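Local coordinates for protein glutaminyl-tRNA synthetase (Saccharomyces cerevisiae, PDB 3TL4) that attaches glutamine to tRNA(Gln) using ATP, this piece being its appended N-terminal tRNA-binding domain, at residues A[14-17]-A[18-22]; A[32-35]-A[36-40]; A[71-74]-A[75-79]. All coordinates share one frame; numbering follows the deposited sequence.

Contact 1: A[14-17]-A[18-22]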
# COMPACT_ATOMS: atom_id res chain seq x y z
N VAL A 14 3.25 -7.21 -21.71
CA VAL A 14 3.85 -6.56 -20.54
C VAL A 14 4.12 -7.60 -19.44
O VAL A 14 4.72 -7.30 -18.40
CB VAL A 14 3.02 -5.34 -20.05
CG1 VAL A 14 2.61 -4.47 -21.24
CG2 VAL A 14 1.81 -5.77 -19.27
N GLY A 15 3.68 -8.83 -19.68
CA GLY A 15 4.09 -9.94 -18.83
C GLY A 15 3.06 -10.46 -17.85
O GLY A 15 3.40 -11.24 -16.97
N PHE A 16 1.81 -10.04 -18.00
CA PHE A 16 0.75 -10.64 -17.20
C PHE A 16 0.64 -12.09 -17.63
O PHE A 16 0.72 -12.40 -18.82
CB PHE A 16 -0.60 -9.92 -17.41
CG PHE A 16 -0.73 -8.64 -16.65
CD1 PHE A 16 -0.88 -8.64 -15.28
CD2 PHE A 16 -0.70 -7.42 -17.32
CE1 PHE A 16 -1.00 -7.45 -14.57
CE2 PHE A 16 -0.81 -6.24 -16.62
CZ PHE A 16 -0.96 -6.25 -15.24
N GLU A 17 0.50 -12.98 -16.65
CA GLU A 17 0.37 -14.39 -16.96
C GLU A 17 -1.01 -14.68 -17.55
O GLU A 17 -1.99 -13.96 -17.28
CB GLU A 17 0.65 -15.26 -15.74
CG GLU A 17 2.13 -15.27 -15.32
CD GLU A 17 3.06 -15.83 -16.40
OE1 GLU A 17 2.61 -16.65 -17.23
OE2 GLU A 17 4.26 -15.44 -16.42
N ASP A 18 -1.06 -15.72 -18.37
CA ASP A 18 -2.22 -16.06 -19.19
C ASP A 18 -3.53 -16.24 -18.41
O ASP A 18 -4.60 -15.85 -18.87
CB ASP A 18 -1.91 -17.30 -20.01
CG ASP A 18 -0.56 -17.20 -20.70
OD1 ASP A 18 -0.54 -16.91 -21.91
OD2 ASP A 18 0.47 -17.39 -20.02
N LYS A 19 -3.43 -16.83 -17.22
CA LYS A 19 -4.59 -17.03 -16.38
C LYS A 19 -5.08 -15.70 -15.81
O LYS A 19 -6.27 -15.52 -15.57
CB LYS A 19 -4.26 -18.01 -15.26
CG LYS A 19 -5.29 -18.10 -14.15
CD LYS A 19 -4.71 -18.88 -12.99
CE LYS A 19 -3.20 -18.69 -12.94
NZ LYS A 19 -2.55 -19.35 -11.77
N LYS A 20 -4.13 -14.79 -15.61
CA LYS A 20 -4.42 -13.46 -15.07
C LYS A 20 -5.10 -12.59 -16.12
O LYS A 20 -6.13 -12.00 -15.86
CB LYS A 20 -3.13 -12.81 -14.56
CG LYS A 20 -3.33 -11.52 -13.78
CD LYS A 20 -4.27 -11.68 -12.59
CE LYS A 20 -4.37 -10.37 -11.81
NZ LYS A 20 -5.42 -10.39 -10.75
N VAL A 21 -4.51 -12.54 -17.31
CA VAL A 21 -5.09 -11.84 -18.45
C VAL A 21 -6.54 -12.26 -18.72
O VAL A 21 -7.39 -11.43 -19.03
CB VAL A 21 -4.30 -12.13 -19.73
CG1 VAL A 21 -5.05 -11.61 -20.95
CG2 VAL A 21 -2.91 -11.53 -19.65
N LYS A 22 -6.81 -13.56 -18.63
CA LYS A 22 -8.14 -14.10 -18.90
C LYS A 22 -9.17 -13.55 -17.90
O LYS A 22 -10.30 -13.22 -18.25
CB LYS A 22 -8.09 -15.63 -18.84
CG LYS A 22 -9.37 -16.33 -19.25
CD LYS A 22 -9.29 -17.81 -18.97
CE LYS A 22 -10.65 -18.47 -19.09
NZ LYS A 22 -11.24 -18.27 -20.45
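Val21 closes the first turn of helix 18-24 back onto Glu17, its N-H running to the carbonyl oxygen of Glu17 with Val21 N and Glu17 O 2.9 Å apart and an N-H...O angle of 168°. The same oxygen takes a second, bent and weak bond from Lys20, whose N stands 2.8 Å from Glu17 O. Two amides one residue apart therefore share a single acceptor, one bond straight, the other bent.

Glu17 sits at the N-cap, but its side chain does not cap. The chain is bent at chi2 (-61°), which brings the carboxylate beside that of Asp18, with Glu17 OE1 3.6 Å from Asp18 OD2 and the two planes 54° apart. Two acids this close would probably raise each other's pKa somewhat, while the positive end of the helix dipole should offset part of that cost.

The rest of the contact is apolar. Phe16 CB lies 3.6 Å from Val21 CG2, and the Phe16 ring passes obliquely by Lys20, with CD1 4.1 Å from Lys20 CG. Beyond the ring Lys20 bends away, and its NZ makes a long, weak ion pair with Glu23. Phe11 of helix 4-13 packs on both Phe16 and Val21, and Arg52 of helix 49-62 lies against the Phe16 ring while its NH1 bonds Val14 O.

The amides upstream are spoken for as well: Phe16 N reaches Phe11 O and Gly15 N reaches Ser12 O. With Gly15 at positive phi as the C-prime residue, this is a Schellman motif ending helix 4-13. Phe16 and Glu17 are all that separates it from the next helix, giving a short loop, opened by a Schellman motif, that joins two helices of an all-helical domain.

Contact 2: A[32-35]-A[36-40]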
# COMPACT_ATOMS: atom_id res chain seq x y z
N ASP A 32 -10.23 -1.54 -20.13
CA ASP A 32 -10.08 -0.30 -20.90
C ASP A 32 -9.11 0.66 -20.23
O ASP A 32 -8.28 1.27 -20.90
CB ASP A 32 -11.43 0.40 -21.08
CG ASP A 32 -12.29 -0.26 -22.13
OD1 ASP A 32 -11.72 -0.80 -23.10
OD2 ASP A 32 -13.53 -0.23 -21.98
N SER A 33 -9.23 0.81 -18.91
CA SER A 33 -8.35 1.70 -18.17
C SER A 33 -6.94 1.13 -18.14
O SER A 33 -5.96 1.86 -18.34
CB SER A 33 -8.84 1.94 -16.73
OG SER A 33 -10.20 2.31 -16.70
N LEU A 34 -6.83 -0.18 -17.91
CA LEU A 34 -5.51 -0.80 -17.85
C LEU A 34 -4.77 -0.56 -19.16
O LEU A 34 -3.62 -0.12 -19.15
CB LEU A 34 -5.62 -2.29 -17.54
CG LEU A 34 -4.28 -3.01 -17.33
CD1 LEU A 34 -3.44 -2.26 -16.32
CD2 LEU A 34 -4.54 -4.42 -16.85
N TYR A 35 -5.43 -0.83 -20.28
CA TYR A 35 -4.88 -0.57 -21.61
C TYR A 35 -4.38 0.87 -21.76
O TYR A 35 -3.23 1.10 -22.13
CB TYR A 35 -5.93 -0.88 -22.69
CG TYR A 35 -5.41 -0.85 -24.11
CD1 TYR A 35 -5.44 0.31 -24.87
CD2 TYR A 35 -4.90 -2.00 -24.70
CE1 TYR A 35 -4.96 0.33 -26.17
CE2 TYR A 35 -4.42 -1.99 -25.99
CZ TYR A 35 -4.45 -0.83 -26.73
OH TYR A 35 -3.97 -0.82 -28.02
N LYS A 36 -5.25 1.83 -21.46
CA LYS A 36 -4.87 3.24 -21.64
C LYS A 36 -3.74 3.64 -20.69
O LYS A 36 -2.85 4.40 -21.07
CB LYS A 36 -6.06 4.18 -21.50
CG LYS A 36 -6.13 4.95 -20.17
CD LYS A 36 -7.30 5.95 -20.10
CE LYS A 36 -7.54 6.48 -18.67
NZ LYS A 36 -6.65 7.61 -18.28
N LEU A 37 -3.77 3.14 -19.46
CA LEU A 37 -2.71 3.41 -18.49
C LEU A 37 -1.36 2.84 -18.96
O LEU A 37 -0.35 3.55 -18.98
CB LEU A 37 -3.07 2.89 -17.10
CG LEU A 37 -4.29 3.52 -16.42
CD1 LEU A 37 -4.74 2.73 -15.20
CD2 LEU A 37 -4.06 5.00 -16.07
N ILE A 38 -1.34 1.57 -19.35
CA ILE A 38 -0.14 0.98 -19.93
C ILE A 38 0.40 1.74 -21.16
O ILE A 38 1.61 1.82 -21.37
CB ILE A 38 -0.36 -0.50 -20.29
CG1 ILE A 38 -0.51 -1.34 -19.03
CG2 ILE A 38 0.80 -1.02 -21.13
CD1 ILE A 38 -0.76 -2.80 -19.30
N LYS A 39 -0.48 2.29 -21.98
CA LYS A 39 -0.07 2.96 -23.21
C LYS A 39 0.55 4.35 -22.99
O LYS A 39 1.18 4.89 -23.89
CB LYS A 39 -1.23 3.06 -24.20
CG LYS A 39 -1.61 1.76 -24.88
CD LYS A 39 -0.55 1.31 -25.87
CE LYS A 39 -1.12 0.25 -26.82
NZ LYS A 39 -0.15 -0.23 -27.84
N GLU A 40 0.37 4.92 -21.80
CA GLU A 40 0.99 6.21 -21.49
C GLU A 40 2.27 6.05 -20.66
O GLU A 40 2.61 6.90 -19.84
CB GLU A 40 -0.02 7.20 -20.86
CG GLU A 40 -0.76 6.73 -19.61
CD GLU A 40 -1.85 7.72 -19.17
OE1 GLU A 40 -1.95 8.80 -19.79
OE2 GLU A 40 -2.61 7.41 -18.22
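Four consecutive i to i+4 hydrogen bonds tie residues 32-35 to residues 36-39, so this is the plain run of alpha-helical bonds in the last turns of helix 28-39. It begins with Lys36 N to Asp32 O and Leu37 N to Ser33 O. Ile38 N to Leu34 O is the straightest of the four, 2.8 Å long and almost linear at the hydrogen. Lys39 N to Tyr35 O, at 3.0 Å, is already bent to 142°, and one residue on Glu40 N bonds Leu37 O and keeps only a weak bond to Lys36 O. Thr41 OG1 picks up Ile38 O just beyond.

Leu34 and Ile38 touch one turn apart, Leu34 CG 4.0 Å from Ile38 CD1. They face helix 4-13 through Phe11 and Leu10, and Leu34 also meets Val55 and Ala59 of helix 49-62. Leu37 has its CG beside the backbone N, a torsion that lays the branch over the carbonyl of Ser33, with CG 3.0 Å from Ser33 O. That oxygen is thus bonded by Leu37 N and closely approached by Leu37 CG. Ser33 OG itself turns elsewhere, taking part in a hydrogen bond with Gly64 N.

Tyr35, which also packs on Leu7 and Leu10 of helix 4-13, has CG anti to the backbone N (chi1 -171°). Its ring therefore stands out from the side of the helix, where Lys39 from the next turn, bent at chi2, runs obliquely across one face. This is a CH-pi contact: Lys39 CG hangs 4.2 Å from the ring centroid, 26° off the normal. Farther out the chain keeps to the ring, and Lys39 CE comes to 3.3 Å from Tyr35 OH.

Contact 3: A[71-74]-A[75-79]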
# COMPACT_ATOMS: atom_id res chain seq x y z
N GLU A 71 -1.68 10.13 -15.62
CA GLU A 71 -0.30 9.78 -15.94
C GLU A 71 0.68 10.12 -14.81
O GLU A 71 1.79 9.61 -14.77
CB GLU A 71 0.16 10.47 -17.24
CG GLU A 71 0.35 11.99 -17.14
CD GLU A 71 -0.95 12.79 -17.34
OE1 GLU A 71 -2.03 12.20 -17.56
OE2 GLU A 71 -0.87 14.03 -17.27
N LEU A 72 0.27 10.99 -13.90
CA LEU A 72 1.12 11.32 -12.77
C LEU A 72 1.25 10.08 -11.90
O LEU A 72 2.34 9.73 -11.46
CB LEU A 72 0.53 12.45 -11.94
CG LEU A 72 0.51 13.85 -12.54
CD1 LEU A 72 -0.26 14.76 -11.59
CD2 LEU A 72 1.94 14.34 -12.75
N ILE A 73 0.12 9.42 -11.66
CA ILE A 73 0.12 8.17 -10.89
C ILE A 73 0.92 7.07 -11.60
O ILE A 73 1.75 6.40 -11.00
CB ILE A 73 -1.30 7.66 -10.63
CG1 ILE A 73 -2.24 8.84 -10.31
CG2 ILE A 73 -1.31 6.62 -9.52
CD1 ILE A 73 -3.68 8.42 -9.99
N VAL A 74 0.67 6.89 -12.89
CA VAL A 74 1.43 5.91 -13.66
C VAL A 74 2.95 6.15 -13.61
O VAL A 74 3.73 5.23 -13.36
CB VAL A 74 0.96 5.83 -15.11
CG1 VAL A 74 1.89 4.94 -15.91
CG2 VAL A 74 -0.49 5.32 -15.17
N ASN A 75 3.37 7.39 -13.83
CA ASN A 75 4.80 7.71 -13.76
C ASN A 75 5.38 7.42 -12.38
O ASN A 75 6.51 6.97 -12.25
CB ASN A 75 5.04 9.18 -14.13
CG ASN A 75 4.68 9.49 -15.58
OD1 ASN A 75 4.78 8.64 -16.48
ND2 ASN A 75 4.26 10.73 -15.82
N GLY A 76 4.58 7.68 -11.35
CA GLY A 76 4.98 7.40 -9.98
C GLY A 76 5.17 5.91 -9.76
O GLY A 76 6.13 5.49 -9.11
N ILE A 77 4.27 5.10 -10.30
CA ILE A 77 4.43 3.66 -10.19
C ILE A 77 5.70 3.26 -10.93
O ILE A 77 6.63 2.72 -10.33
CB ILE A 77 3.20 2.89 -10.75
CG1 ILE A 77 2.00 3.07 -9.82
CG2 ILE A 77 3.52 1.42 -10.90
CD1 ILE A 77 0.64 2.77 -10.46
N ILE A 78 5.77 3.53 -12.24
CA ILE A 78 6.88 3.00 -13.02
C ILE A 78 8.24 3.55 -12.60
O ILE A 78 9.25 2.88 -12.77
CB ILE A 78 6.68 3.11 -14.56
CG1 ILE A 78 6.69 4.56 -15.02
CG2 ILE A 78 5.42 2.38 -14.98
CD1 ILE A 78 6.96 4.71 -16.51
N ASN A 79 8.27 4.74 -12.01
CA ASN A 79 9.54 5.26 -11.51
C ASN A 79 9.88 4.90 -10.05
O ASN A 79 10.90 5.31 -9.54
CB ASN A 79 9.69 6.77 -11.77
CG ASN A 79 9.15 7.61 -10.65
OD1 ASN A 79 8.41 7.12 -9.81
ND2 ASN A 79 9.49 8.89 -10.64
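The carboxamide of Asn75 turns one of its flat faces to the carbonyl oxygen of Glu71, one turn earlier in helix 70-78. Glu71 O stands above the central carbon of the amide, 3.0 Å from Asn75 CG. Asn75 ND2 is just as near, at 2.9 Å from Glu71 O, yet no hydrogen bond results, because the N-H groups lie in the amide plane and the oxygen lies over it. With Asn75 CG set beside its own backbone N (chi1 -65°), the group folds back along the helix into this position. The other flat group, the Glu71 carboxylate, leads away; of the Glu71 side chain, CG comes nearest the amide, 4.3 Å from Asn75 ND2.

Glu71 O does have a proper donor in Asn75 N, 2.9 Å away. The series continues with Gly76 N to Leu72 O, then Ile77 N to Ile73 O, and goes on through Ile78 N to Val74 O, 2.9 Å long and almost straight at 175°, to Asn79 N on Asn75 O. Gly76 also shares a backbone hydrogen bond with Leu82, and Asn79 ND2 bonds Asp81, so the chain leaving the helix folds back on it.

Apolar contact within the helix is light. Ile73 CG2 and Ile77 CD1 are 4.4 Å apart, and Val74 CG1 and Ile78 CG2 4.5 Å. These side chains also pack on their surroundings: Ile73 and Ile77 wedge between helix 49-62, at Leu58, Leu54 and Thr51, and helix 85-98, at Val88, Ala91 and Val95. Val74 meets Leu58 as well, and Thr41 in a loop. Met107 of helix 104-109 covers Ile73 and Leu72, while Ile78 rests on the loop residues Pro42 and Tyr45.

The three contacts follow in series along the chain within one small helical bundle, and contact 2 is the middle piece. Its centre is about 15 Å from that of contact 1 and about 12 Å from that of contact 3. Toward contact 1 it packs with Ile38 CG2 3.9 Å from Val14 CG1; toward contact 3, with Leu37 CD2 3.7 Å from Val74 CG2. Contacts 1 and 3 do not touch, their nearest atoms staying about 10 Å apart, yet helix 49-62 packs against all three. The catalytic part of the synthetase lies outside this fragment, so these contacts belong to the body of the appended RNA-binding domain.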